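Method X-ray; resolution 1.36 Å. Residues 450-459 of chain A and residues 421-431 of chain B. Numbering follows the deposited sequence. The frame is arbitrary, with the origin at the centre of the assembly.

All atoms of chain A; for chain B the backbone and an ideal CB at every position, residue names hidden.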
# COMPACT_ATOMS: atom_id res chain seq x y z
N GLY A 450 -10.92 -1.41 -17.16
CA GLY A 450 -11.90 -1.92 -16.22
C GLY A 450 -11.65 -1.56 -14.76
O GLY A 450 -10.71 -0.80 -14.43
N PRO A 451 -12.46 -2.16 -13.88
CA PRO A 451 -12.56 -1.66 -12.49
C PRO A 451 -11.30 -1.79 -11.64
O PRO A 451 -11.11 -0.96 -10.72
CB PRO A 451 -13.73 -2.44 -11.92
CG PRO A 451 -13.85 -3.62 -12.77
CD PRO A 451 -13.53 -3.14 -14.15
N THR A 452 -10.46 -2.78 -11.92
CA THR A 452 -9.16 -2.81 -11.21
C THR A 452 -8.28 -1.64 -11.49
O THR A 452 -7.29 -1.44 -10.75
CB THR A 452 -8.35 -4.09 -11.52
OG1 THR A 452 -8.12 -4.22 -12.92
CG2 THR A 452 -9.02 -5.31 -11.01
N HIS A 453 -8.52 -0.93 -12.60
CA HIS A 453 -7.67 0.16 -13.07
C HIS A 453 -8.41 1.49 -13.02
O HIS A 453 -7.89 2.46 -13.60
CB HIS A 453 -7.10 -0.13 -14.47
CG HIS A 453 -6.08 -1.23 -14.45
ND1 HIS A 453 -4.73 -1.05 -14.68
CD2 HIS A 453 -6.23 -2.53 -14.13
CE1 HIS A 453 -4.11 -2.23 -14.55
NE2 HIS A 453 -5.01 -3.13 -14.22
N GLN A 454 -9.61 1.56 -12.41
CA GLN A 454 -10.41 2.77 -12.36
C GLN A 454 -10.49 3.25 -10.96
O GLN A 454 -11.15 2.61 -10.12
CB GLN A 454 -11.79 2.52 -12.92
CG GLN A 454 -11.76 2.31 -14.46
CD GLN A 454 -13.02 1.71 -15.03
OE1 GLN A 454 -13.89 1.29 -14.28
NE2 GLN A 454 -13.14 1.66 -16.35
N PRO A 455 -9.84 4.37 -10.62
CA PRO A 455 -9.95 4.92 -9.29
C PRO A 455 -11.37 5.27 -8.89
O PRO A 455 -12.21 5.61 -9.74
CB PRO A 455 -9.11 6.20 -9.37
CG PRO A 455 -8.16 5.95 -10.45
CD PRO A 455 -8.93 5.16 -11.47
N ILE A 456 -11.67 5.09 -7.61
CA ILE A 456 -12.98 5.45 -7.03
C ILE A 456 -12.76 6.16 -5.70
O ILE A 456 -13.29 7.27 -5.48
CB ILE A 456 -13.90 4.19 -6.83
CG1 ILE A 456 -14.19 3.47 -8.14
CG2 ILE A 456 -15.19 4.59 -6.10
CD1 ILE A 456 -15.10 4.20 -9.13
N GLU A 457 -12.00 5.55 -4.81
CA GLU A 457 -11.83 5.99 -3.42
C GLU A 457 -10.52 6.74 -3.14
O GLU A 457 -10.32 7.24 -2.03
CB GLU A 457 -11.93 4.80 -2.45
CG GLU A 457 -10.81 3.78 -2.50
CD GLU A 457 -10.93 2.68 -3.57
OE1 GLU A 457 -11.43 2.92 -4.71
OE2 GLU A 457 -10.45 1.54 -3.31
N GLN A 458 -9.64 6.83 -4.14
CA GLN A 458 -8.31 7.38 -3.89
C GLN A 458 -8.30 8.87 -3.63
O GLN A 458 -7.46 9.35 -2.87
CB GLN A 458 -7.37 6.99 -5.02
CG GLN A 458 -7.05 5.49 -5.08
CD GLN A 458 -8.22 4.63 -5.55
OE1 GLN A 458 -9.00 5.06 -6.39
NE2 GLN A 458 -8.31 3.41 -5.05
N LEU A 459 -9.18 9.63 -4.28
CA LEU A 459 -9.27 11.05 -4.01
C LEU A 459 -9.61 11.26 -2.54
O LEU A 459 -9.04 12.14 -1.87
CB LEU A 459 -10.30 11.66 -4.94
CG LEU A 459 -10.35 13.12 -5.23
CD1 LEU A 459 -8.98 13.64 -5.71
CD2 LEU A 459 -11.39 13.36 -6.32
N UNK B 421 -1.59 -3.08 2.88
CA UNK B 421 -2.39 -4.15 2.25
C UNK B 421 -3.59 -3.67 1.44
O UNK B 421 -4.33 -4.49 0.86
CB UNK B 421 -2.89 -5.11 3.33
N UNK B 422 -3.82 -2.35 1.39
CA UNK B 422 -5.01 -1.78 0.75
C UNK B 422 -5.23 -2.28 -0.68
O UNK B 422 -6.37 -2.56 -1.03
CB UNK B 422 -4.90 -0.25 0.74
N UNK B 423 -4.19 -2.43 -1.52
CA UNK B 423 -4.49 -2.86 -2.90
C UNK B 423 -5.13 -4.23 -2.95
O UNK B 423 -5.97 -4.51 -3.80
CB UNK B 423 -3.21 -2.87 -3.74
N UNK B 424 -4.73 -5.14 -2.06
CA UNK B 424 -5.31 -6.47 -1.97
C UNK B 424 -6.67 -6.44 -1.31
O UNK B 424 -7.57 -7.18 -1.71
CB UNK B 424 -4.38 -7.41 -1.20
N UNK B 425 -6.88 -5.58 -0.31
CA UNK B 425 -8.22 -5.39 0.22
C UNK B 425 -9.19 -4.97 -0.87
O UNK B 425 -10.35 -5.39 -0.91
CB UNK B 425 -8.21 -4.35 1.34
N UNK B 426 -8.72 -4.13 -1.79
CA UNK B 426 -9.56 -3.68 -2.87
C UNK B 426 -9.97 -4.84 -3.76
O UNK B 426 -11.12 -4.84 -4.24
CB UNK B 426 -8.84 -2.61 -3.69
N UNK B 427 -9.10 -5.80 -4.01
CA UNK B 427 -9.48 -6.98 -4.78
C UNK B 427 -10.54 -7.79 -4.03
O UNK B 427 -11.48 -8.32 -4.65
CB UNK B 427 -8.25 -7.85 -5.07
N UNK B 428 -10.43 -7.92 -2.72
CA UNK B 428 -11.48 -8.58 -1.94
C UNK B 428 -12.82 -7.91 -2.18
O UNK B 428 -13.86 -8.57 -2.35
CB UNK B 428 -11.14 -8.56 -0.45
N UNK B 429 -12.84 -6.58 -2.14
CA UNK B 429 -14.04 -5.80 -2.36
C UNK B 429 -14.57 -5.98 -3.77
O UNK B 429 -15.78 -6.19 -3.97
CB UNK B 429 -13.77 -4.32 -2.09
N UNK B 430 -13.71 -5.90 -4.77
CA UNK B 430 -14.10 -6.08 -6.17
C UNK B 430 -14.79 -7.42 -6.37
O UNK B 430 -15.77 -7.51 -7.11
CB UNK B 430 -12.88 -5.98 -7.09
N UNK B 431 -14.26 -8.47 -5.74
CA UNK B 431 -14.81 -9.83 -5.90
C UNK B 431 -15.99 -10.13 -4.96
O UNK B 431 -16.68 -11.11 -5.16
CB UNK B 431 -13.70 -10.86 -5.66

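Chain B runs as a helix past a largely irregular stretch of chain A, and few of its CA-to-CB bonds point across the gap. Position 421 is out of reach of chain A, so the contact sets no preference; it is Leu B421.

Position 422 points toward chain A, but no atom of chain A lies within 5.5 Å of its ideal CB. Ahead lies the carboxylate of Glu A457, which favours a long side chain with a donor, lysine or arginine above all. The residue is Lys B422, whose NZ forms a salt bridge with Glu A457 OE2 at 2.7 Å.

Position 423 points sideways, and its nitrogen makes no bond to the preceding turn. Its phi of -63° admits proline as well as most other residues; Pro B423 is found, and it does not touch chain A. Positions 424 and 425 are out of reach and tell little. Both are alanine, Ala B424 and Ala B425.

Position 426 is the most informative. Its CA-to-CB bond points toward chain A, and the ideal CB lies 4.5 Å from Glu A457 OE2. Beyond the carboxylate, the carbonyl oxygens of Pro A451 and Gln A454 add further acceptors. Lysine could meet some of them, but several donors spread in a plane suit this array better. Arg B426 supplies them with chi1 to chi3 all t. Its NE donates to Glu A457 OE2 at 2.8 Å, and its NH2 to Glu A457 OE1 at 3.0 Å, a paired salt bridge in which one carboxylate oxygen also serves Lys B422. The outer nitrogens reach backbone carbonyls: NH1 of Arg B426 donates to Pro A451 O and NH2 to Gln A454 O, each at 3.0 Å. These acceptors lie at the edge of the guanidinium, near its plane. A water accepts from NH1 (2.9 Å to its O) and donates to Thr A452 O (2.8 Å from the same water O).

Position 427 points sideways, and the methyl of Thr A452 invites an apolar chain long enough to approach it, such as leucine, isoleucine or methionine. Ile B427 brings CD1 to 4.1 Å from Thr A452 CG2.

Positions 428 and 429 are out of reach, leaving the choice open; they are Ala B428 and Ala B429.

Position 430 points toward the ring of Pro A451 and the methyl of Thr A452, an apolar surface suited to leucine, isoleucine or methionine. Leu B430 places CD2 3.7 Å from Pro A451 CB and CD1 3.9 Å from Thr A452 CG2.

Position 431 is again out of reach and unconstrained; it is Met B431, modelled as selenomethionine.

Chain B (421-431) LKPAARIAALM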
# COMPACT_ATOMS: atom_id res chain seq x y z
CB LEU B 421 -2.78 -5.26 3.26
CG LEU B 421 -3.59 -4.82 4.48
CD1 LEU B 421 -5.02 -4.35 4.16
CD2 LEU B 421 -3.64 -5.98 5.49
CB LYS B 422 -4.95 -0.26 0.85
CG LYS B 422 -6.04 0.52 0.08
CD LYS B 422 -7.44 0.30 0.58
CE LYS B 422 -8.45 1.08 -0.26
NZ LYS B 422 -8.59 0.46 -1.62
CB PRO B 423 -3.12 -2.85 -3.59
CG PRO B 423 -2.33 -1.89 -2.82
CD PRO B 423 -2.77 -2.05 -1.36
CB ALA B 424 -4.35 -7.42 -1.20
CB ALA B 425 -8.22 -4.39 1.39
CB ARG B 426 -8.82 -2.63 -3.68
CG ARG B 426 -9.74 -1.78 -4.51
CD ARG B 426 -8.97 -0.71 -5.34
NE ARG B 426 -9.89 0.33 -5.81
CZ ARG B 426 -10.36 0.43 -7.05
NH1 ARG B 426 -10.00 -0.41 -7.99
NH2 ARG B 426 -11.18 1.43 -7.32
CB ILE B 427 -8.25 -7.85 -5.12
CG1 ILE B 427 -7.28 -7.10 -6.03
CG2 ILE B 427 -8.68 -9.17 -5.76
CD1 ILE B 427 -7.75 -7.07 -7.52
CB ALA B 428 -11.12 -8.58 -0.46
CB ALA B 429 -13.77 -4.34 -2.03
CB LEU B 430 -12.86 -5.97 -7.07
CG LEU B 430 -12.45 -4.51 -7.37
CD1 LEU B 430 -10.93 -4.41 -7.69
CD2 LEU B 430 -13.30 -3.91 -8.50
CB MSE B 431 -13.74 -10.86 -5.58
CG MSE B 431 -12.59 -10.90 -6.56
SE MSE B 431 -11.50 -12.50 -6.37
CE MSE B 431 -10.61 -12.13 -4.68
O HOH W 1 -7.82 -2.33 -8.17
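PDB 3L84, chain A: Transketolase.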